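Local coordinates for protein putative (PDB 4O8S) that belongs to the nucleotidyltransferase superfamily, with an AbiEii toxin-type sequence, and probably transfers nucleotidyl groups to a substrate not yet known, at residues 29-32 with 33-37; 133-136 with 137-141; 217-220 with 221-224. All coordinates share one frame; numbering follows the deposited sequence.

Interaction 1 (29-32 with 33-37)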
loop_
_atom_site.group_PDB
_atom_site.type_symbol
_atom_site.label_atom_id
_atom_site.label_comp_id
_atom_site.label_asym_id
_atom_site.label_seq_id
_atom_site.Cartn_x
_atom_site.Cartn_y
_atom_site.Cartn_z
ATOM N N GLY A 29 -0.784 -0.533 3.407
ATOM C CA GLY A 29 0.063 0.090 2.415
ATOM C C GLY A 29 -0.008 -0.478 1.020
ATOM O O GLY A 29 -1.067 -0.964 0.557
ATOM N N GLU A 30 1.138 -0.441 0.350
ATOM C CA GLU A 30 1.191 -0.690 -1.081
ATOM C C GLU A 30 0.840 -2.104 -1.458
ATOM O O GLU A 30 0.121 -2.344 -2.435
ATOM C CB GLU A 30 2.572 -0.297 -1.608
ATOM C CG GLU A 30 2.727 1.212 -1.502
ATOM C CD GLU A 30 4.155 1.693 -1.642
ATOM O OE1 GLU A 30 5.022 0.911 -2.110
ATOM O OE2 GLU A 30 4.394 2.874 -1.299
ATOM N N THR A 31 1.345 -3.059 -0.696
ATOM C CA THR A 31 1.099 -4.444 -1.051
ATOM C C THR A 31 -0.328 -4.854 -0.676
ATOM O O THR A 31 -0.855 -5.824 -1.223
ATOM C CB THR A 31 2.213 -5.365 -0.501
ATOM O OG1 THR A 31 3.475 -4.932 -1.063
ATOM C CG2 THR A 31 1.980 -6.846 -0.871
ATOM N N ALA A 32 -0.974 -4.095 0.210
ATOM C CA ALA A 32 -2.409 -4.311 0.463
ATOM C C ALA A 32 -3.189 -3.927 -0.788
ATOM O O ALA A 32 -4.071 -4.663 -1.250
ATOM C CB ALA A 32 -2.880 -3.478 1.634
ATOM N N LEU A 33 -2.835 -2.789 -1.369
ATOM C CA LEU A 33 -3.437 -2.392 -2.646
ATOM C C LEU A 33 -3.210 -3.445 -3.744
ATOM O O LEU A 33 -4.131 -3.775 -4.512
ATOM C CB LEU A 33 -2.908 -1.033 -3.084
ATOM C CG LEU A 33 -3.336 0.146 -2.212
ATOM C CD1 LEU A 33 -2.651 1.417 -2.686
ATOM C CD2 LEU A 33 -4.862 0.327 -2.237
ATOM N N TYR A 34 -2.003 -4.006 -3.792
ATOM C CA TYR A 34 -1.671 -4.982 -4.826
ATOM C C TYR A 34 -2.361 -6.340 -4.676
ATOM O O TYR A 34 -2.864 -6.883 -5.665
ATOM C CB TYR A 34 -0.158 -5.188 -4.915
ATOM C CG TYR A 34 0.236 -6.217 -5.948
ATOM C CD1 TYR A 34 0.107 -5.946 -7.312
ATOM C CD2 TYR A 34 0.727 -7.461 -5.572
ATOM C CE1 TYR A 34 0.471 -6.889 -8.277
ATOM C CE2 TYR A 34 1.091 -8.417 -6.534
ATOM C CZ TYR A 34 0.956 -8.118 -7.886
ATOM O OH TYR A 34 1.308 -9.044 -8.850
ATOM N N LEU A 35 -2.368 -6.890 -3.460
ATOM C CA LEU A 35 -2.919 -8.226 -3.226
ATOM C C LEU A 35 -4.436 -8.165 -3.026
ATOM O O LEU A 35 -5.150 -9.118 -3.318
ATOM C CB LEU A 35 -2.292 -8.861 -1.983
ATOM C CG LEU A 35 -0.816 -9.272 -2.072
ATOM C CD1 LEU A 35 -0.349 -9.926 -0.776
ATOM C CD2 LEU A 35 -0.605 -10.215 -3.250
ATOM N N GLY A 36 -4.912 -7.046 -2.497
ATOM C CA GLY A 36 -6.310 -6.935 -2.135
ATOM C C GLY A 36 -7.175 -6.089 -3.057
ATOM O O GLY A 36 -8.371 -6.356 -3.180
ATOM N N TYR A 37 -6.602 -5.078 -3.706
ATOM C CA TYR A 37 -7.464 -4.112 -4.372
ATOM C C TYR A 37 -7.196 -3.867 -5.854
ATOM O O TYR A 37 -7.738 -2.913 -6.426
ATOM C CB TYR A 37 -7.468 -2.796 -3.600
ATOM C CG TYR A 37 -7.961 -2.938 -2.168
ATOM C CD1 TYR A 37 -9.304 -3.200 -1.897
ATOM C CD2 TYR A 37 -7.086 -2.798 -1.088
ATOM C CE1 TYR A 37 -9.764 -3.319 -0.588
ATOM C CE2 TYR A 37 -7.532 -2.911 0.228
ATOM C CZ TYR A 37 -8.869 -3.170 0.471
ATOM O OH TYR A 37 -9.337 -3.274 1.763
#
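Thr31 and Leu35 lie side by side on one flank of the short helix 29-36 and point the same way. The methyl CG2 of Thr31 meets CD1 of Leu35 at 3.9 Å. With CG2 anti to the backbone N (OG1 chi1 -59°), the hydroxyl is turned away from Leu35 and bonds to Asp45 O and the hydroxyl of Ser43, leaving the methyl to Leu35 and the hydroxyl to the loop that carries Ser43 and Asp45. Beneath this pair Leu35 N donates to Thr31 O at 2.9 Å. The same i to i+4 pattern fills the helix: Leu33 N to Gly29 O at 3.2 Å, Tyr34 N to Glu30 O at 3.0 Å and Gly36 N to Ala32 O at 2.8 Å. Gly29 opens this stretch with a positive phi (59°), a conformation that favours glycine. Tyr37, leaving helical geometry, turns its ring back so that CD2 lies 3.5 Å from Ala32 O, while CA of Leu33 sits at the ring edge. Its hydroxyl bonds to Ala124 O and Asn116. Gly29 near the helix start is consistent with the Gly-Gly/Gly-Ser motif of the nucleotidyltransferase fold, with Glu30 in the second position. Glu30 reaches away from the turn to form salt bridges with Lys133 and Arg41. Tyr34 sends its hydroxyl to Glu10 and meets Phe42 edge-to-face. The helix is thus wedged between elements: Ala32, Leu33 and Tyr37 rest on Ile129 of helix 126-139, Leu33 also on Leu156 of helix 147-159, and Ala32, Leu35 and Tyr37 on strand 121-124.

Interaction 2 (133-136 with 137-141)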
loop_
_atom_site.group_PDB
_atom_site.type_symbol
_atom_site.label_atom_id
_atom_site.label_comp_id
_atom_site.label_asym_id
_atom_site.label_seq_id
_atom_site.Cartn_x
_atom_site.Cartn_y
_atom_site.Cartn_z
ATOM N N LYS A 133 -1.425 7.293 2.828
ATOM C CA LYS A 133 -0.683 7.747 1.650
ATOM C C LYS A 133 -0.542 9.268 1.667
ATOM O O LYS A 133 0.524 9.811 1.382
ATOM C CB LYS A 133 -1.376 7.297 0.356
ATOM C CG LYS A 133 -0.957 5.924 -0.126
ATOM C CD LYS A 133 0.376 6.015 -0.852
ATOM C CE LYS A 133 0.934 4.634 -1.138
ATOM N NZ LYS A 133 2.195 4.719 -1.952
ATOM N N LEU A 134 -1.615 9.957 2.015
ATOM C CA LEU A 134 -1.585 11.415 2.047
ATOM C C LEU A 134 -0.640 11.934 3.132
ATOM O O LEU A 134 0.083 12.907 2.905
ATOM C CB LEU A 134 -2.990 11.979 2.228
ATOM C CG LEU A 134 -3.851 11.839 0.964
ATOM C CD1 LEU A 134 -5.317 12.088 1.266
ATOM C CD2 LEU A 134 -3.355 12.789 -0.112
ATOM N N CYS A 135 -0.636 11.278 4.293
ATOM C CA CYS A 135 0.295 11.636 5.362
ATOM C C CYS A 135 1.729 11.514 4.872
ATOM O O CYS A 135 2.532 12.432 5.033
ATOM C CB CYS A 135 0.092 10.737 6.582
ATOM S SG CYS A 135 -1.407 11.102 7.495
ATOM N N ALA A 136 2.035 10.389 4.236
ATOM C CA ALA A 136 3.399 10.095 3.825
ATOM C C ALA A 136 3.917 10.993 2.713
ATOM O O ALA A 136 5.112 11.251 2.634
ATOM C CB ALA A 136 3.534 8.620 3.406
ATOM N N CYS A 137 3.047 11.438 1.817
ATOM C CA CYS A 137 3.545 12.201 0.680
ATOM C C CYS A 137 3.152 13.666 0.728
ATOM O O CYS A 137 3.646 14.455 -0.077
ATOM C CB CYS A 137 3.090 11.585 -0.645
ATOM S SG CYS A 137 1.355 11.931 -1.062
ATOM N N PHE A 138 2.293 14.048 1.672
ATOM C CA PHE A 138 1.793 15.418 1.667
ATOM C C PHE A 138 1.714 16.173 3.010
ATOM O O PHE A 138 2.294 17.250 3.137
ATOM C CB PHE A 138 0.447 15.478 0.941
ATOM C CG PHE A 138 -0.178 16.832 0.951
ATOM C CD1 PHE A 138 0.494 17.932 0.418
ATOM C CD2 PHE A 138 -1.438 17.016 1.496
ATOM C CE1 PHE A 138 -0.089 19.201 0.435
ATOM C CE2 PHE A 138 -2.031 18.277 1.517
ATOM C CZ PHE A 138 -1.356 19.370 0.985
ATOM N N ASP A 139 0.997 15.649 4.003
ATOM C CA ASP A 139 0.745 16.446 5.215
ATOM C C ASP A 139 1.053 15.772 6.560
ATOM O O ASP A 139 0.594 16.231 7.614
ATOM C CB ASP A 139 -0.693 16.969 5.225
ATOM C CG ASP A 139 -1.724 15.856 5.069
ATOM O OD1 ASP A 139 -1.358 14.662 5.191
ATOM O OD2 ASP A 139 -2.908 16.174 4.830
ATOM N N GLY A 140 1.816 14.688 6.525
ATOM C CA GLY A 140 2.233 14.031 7.751
ATOM C C GLY A 140 3.427 14.734 8.384
ATOM O O GLY A 140 3.927 15.737 7.854
ATOM N N GLU A 141 3.881 14.205 9.516
ATOM C CA GLU A 141 5.018 14.775 10.224
ATOM C C GLU A 141 6.269 14.682 9.361
ATOM O O GLU A 141 6.875 15.696 9.012
ATOM C CB GLU A 141 5.226 14.042 11.547
ATOM C CG GLU A 141 3.919 13.637 12.214
ATOM C CD GLU A 141 4.116 12.979 13.570
ATOM O OE1 GLU A 141 3.175 12.293 14.032
ATOM O OE2 GLU A 141 5.200 13.156 14.177
#
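Leu134 O receives the N-H groups of both Phe138 and Asp139 where helix 126-139 widens into a pi-type turn at its C-terminal end. Among the backbone bonds, Cys137 N still reaches Lys133 O in the regular alpha pattern at 3.0 Å. One residue on, Phe138 N makes only a weak bond to Leu134 O, 2.8 Å long but bent to 128°, and Asp139 N takes the same oxygen at 3.1 Å. Gly140 N then donates to Cys135 O at 2.8 Å, in the carbonyl plane and on a lone pair, so the last two spans are i to i+5.

Among the side-chain contacts, CB of Phe138 lies 3.3 Å from Leu134 O, while its ring leads away toward Asp174 on helix 166-176. Cys137 and Leu134 instead pack on Leu153 of helix 147-159, and Cys137 also touches Phe175 of helix 166-176.

Charged groups tie the turn to its surroundings. Lys133 NZ forms salt bridges with Asp149 and Asp152 of helix 147-159. The carboxylate of Asp139 swings back over the turn, CG lying between the backbone N and the carbonyl carbon (chi1 55°). Its OD2 is held by Arg171 NE, and its OD1 comes to 3.5 Å from CA of Cys135.

Interaction 3 (217-220 with 221-224)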
loop_
_atom_site.group_PDB
_atom_site.type_symbol
_atom_site.label_atom_id
_atom_site.label_comp_id
_atom_site.label_asym_id
_atom_site.label_seq_id
_atom_site.Cartn_x
_atom_site.Cartn_y
_atom_site.Cartn_z
ATOM N N HIS A 217 -13.992 16.160 -4.828
ATOM C CA HIS A 217 -14.284 17.148 -3.811
ATOM C C HIS A 217 -15.582 17.920 -4.114
ATOM O O HIS A 217 -16.354 18.228 -3.209
ATOM C CB HIS A 217 -13.108 18.106 -3.658
ATOM C CG HIS A 217 -13.301 19.112 -2.568
ATOM N ND1 HIS A 217 -13.565 20.442 -2.824
ATOM C CD2 HIS A 217 -13.289 18.980 -1.220
ATOM C CE1 HIS A 217 -13.696 21.086 -1.678
ATOM N NE2 HIS A 217 -13.537 20.224 -0.689
ATOM N N LYS A 218 -15.820 18.205 -5.390
ATOM C CA LYS A 218 -16.997 18.957 -5.818
ATOM C C LYS A 218 -18.265 18.160 -5.591
ATOM O O LYS A 218 -19.236 18.669 -5.024
ATOM C CB LYS A 218 -16.877 19.331 -7.301
ATOM C CG LYS A 218 -18.073 20.091 -7.885
ATOM C CD LYS A 218 -17.814 20.442 -9.359
ATOM C CE LYS A 218 -18.989 21.186 -10.002
ATOM N NZ LYS A 218 -18.755 21.501 -11.453
ATOM N N LYS A 219 -18.267 16.915 -6.053
ATOM C CA LYS A 219 -19.397 16.028 -5.822
ATOM C C LYS A 219 -19.767 15.952 -4.334
ATOM O O LYS A 219 -20.949 16.041 -3.980
ATOM C CB LYS A 219 -19.107 14.624 -6.352
ATOM C CG LYS A 219 -20.195 13.621 -5.995
ATOM C CD LYS A 219 -19.764 12.169 -6.236
ATOM C CE LYS A 219 -19.774 11.805 -7.722
ATOM N NZ LYS A 219 -20.251 10.398 -7.975
ATOM N N LEU A 220 -18.754 15.789 -3.479
ATOM C CA LEU A 220 -18.954 15.627 -2.035
ATOM C C LEU A 220 -19.569 16.882 -1.413
ATOM O O LEU A 220 -20.399 16.792 -0.507
ATOM C CB LEU A 220 -17.627 15.276 -1.339
ATOM C CG LEU A 220 -17.085 13.859 -1.612
ATOM C CD1 LEU A 220 -15.626 13.672 -1.149
ATOM C CD2 LEU A 220 -17.986 12.823 -0.970
ATOM N N GLU A 221 -19.150 18.051 -1.899
ATOM C CA GLU A 221 -19.749 19.319 -1.492
ATOM C C GLU A 221 -21.219 19.405 -1.907
ATOM O O GLU A 221 -22.087 19.659 -1.070
ATOM C CB GLU A 221 -18.982 20.485 -2.105
ATOM C CG GLU A 221 -17.632 20.740 -1.484
ATOM C CD GLU A 221 -17.684 21.839 -0.447
ATOM O OE1 GLU A 221 -17.347 22.994 -0.792
ATOM O OE2 GLU A 221 -18.065 21.547 0.710
ATOM N N LYS A 222 -21.486 19.203 -3.196
ATOM C CA LYS A 222 -22.855 19.182 -3.714
ATOM C C LYS A 222 -23.733 18.192 -2.944
ATOM O O LYS A 222 -24.885 18.493 -2.626
ATOM C CB LYS A 222 -22.874 18.864 -5.219
ATOM C CG LYS A 222 -24.172 18.207 -5.698
ATOM C CD LYS A 222 -24.360 18.313 -7.211
ATOM C CE LYS A 222 -23.302 17.524 -7.982
ATOM N NZ LYS A 222 -23.338 16.055 -7.695
ATOM N N GLN A 223 -23.182 17.020 -2.642
ATOM C CA GLN A 223 -23.871 16.031 -1.817
ATOM C C GLN A 223 -24.213 16.594 -0.441
ATOM O O GLN A 223 -25.326 16.408 0.053
ATOM C CB GLN A 223 -23.013 14.780 -1.652
ATOM C CG GLN A 223 -23.061 13.820 -2.828
ATOM C CD GLN A 223 -22.223 12.583 -2.580
ATOM O OE1 GLN A 223 -21.847 12.297 -1.440
ATOM N NE2 GLN A 223 -21.919 11.843 -3.645
ATOM N N SER A 224 -23.246 17.272 0.171
ATOM C CA SER A 224 -23.451 17.917 1.466
ATOM C C SER A 224 -24.543 18.994 1.404
ATOM O O SER A 224 -25.511 18.934 2.162
ATOM C CB SER A 224 -22.140 18.515 1.987
ATOM O OG SER A 224 -22.377 19.374 3.095
#
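Four i to i+4 bonds, among them a nearly straight one from Lys222 N to Lys218 O (2.9 Å, 176°), join His217-Leu220 to Glu221-Ser224 as regular alpha-helix. This is a surface turn of the long C-terminal helix 202-231. His217 and Glu221, one turn apart, lie side by side and point the same way, ring and carboxylate planes 27° apart. CG of Glu221 sits over one face of the imidazole, offset toward its rim, in a CH-pi contact 4.2 Å from the ring centroid. The Glu221 chain bends at chi2 (-97°), which carries the carboxylate alongside the ring; OE1 stays 4.7 Å from His217 NE2, beyond contact, and could at most favour a protonated ring weakly. The inner flank, His217 and Leu220, packs on Leu166 of helix 166-176, with Leu220 also on Ala169. On the outer side Lys219 and Gln223 cross at an angle. The aliphatic part of the lysine, rather than its amine, meets the amide, for the chain bends off beyond CD and NZ makes a long, weak ion pair with Glu161. Gln223 straddles two neighbours: its OE1 is 3.9 Å from Leu220 CD2, and its NE2 is 3.4 Å from Lys219 CD.

Overall arrangement
All three are local contacts between successive turns of one helix, two of them at or near its C-terminal end, but their surroundings differ. Interaction 1, its centre about 5 Å from that of the chain, and interaction 2, its centre about 13 Å from it, are partly buried and touch directly, the Glu30-Lys133 salt bridge joining helix 29-36 to helix 126-139. Both also pack on helix 147-159. Interaction 3 lies on the surface, its centre about 27 Å from that of the chain and its nearest atoms about 11 Å from interaction 2; the two share helix 166-176 as a packing partner. Ion pairs and hydrogen bonds to other elements mark the two inner contacts, whereas methylene, imidazole and amide contacts between neighbouring side chains mark the outer one.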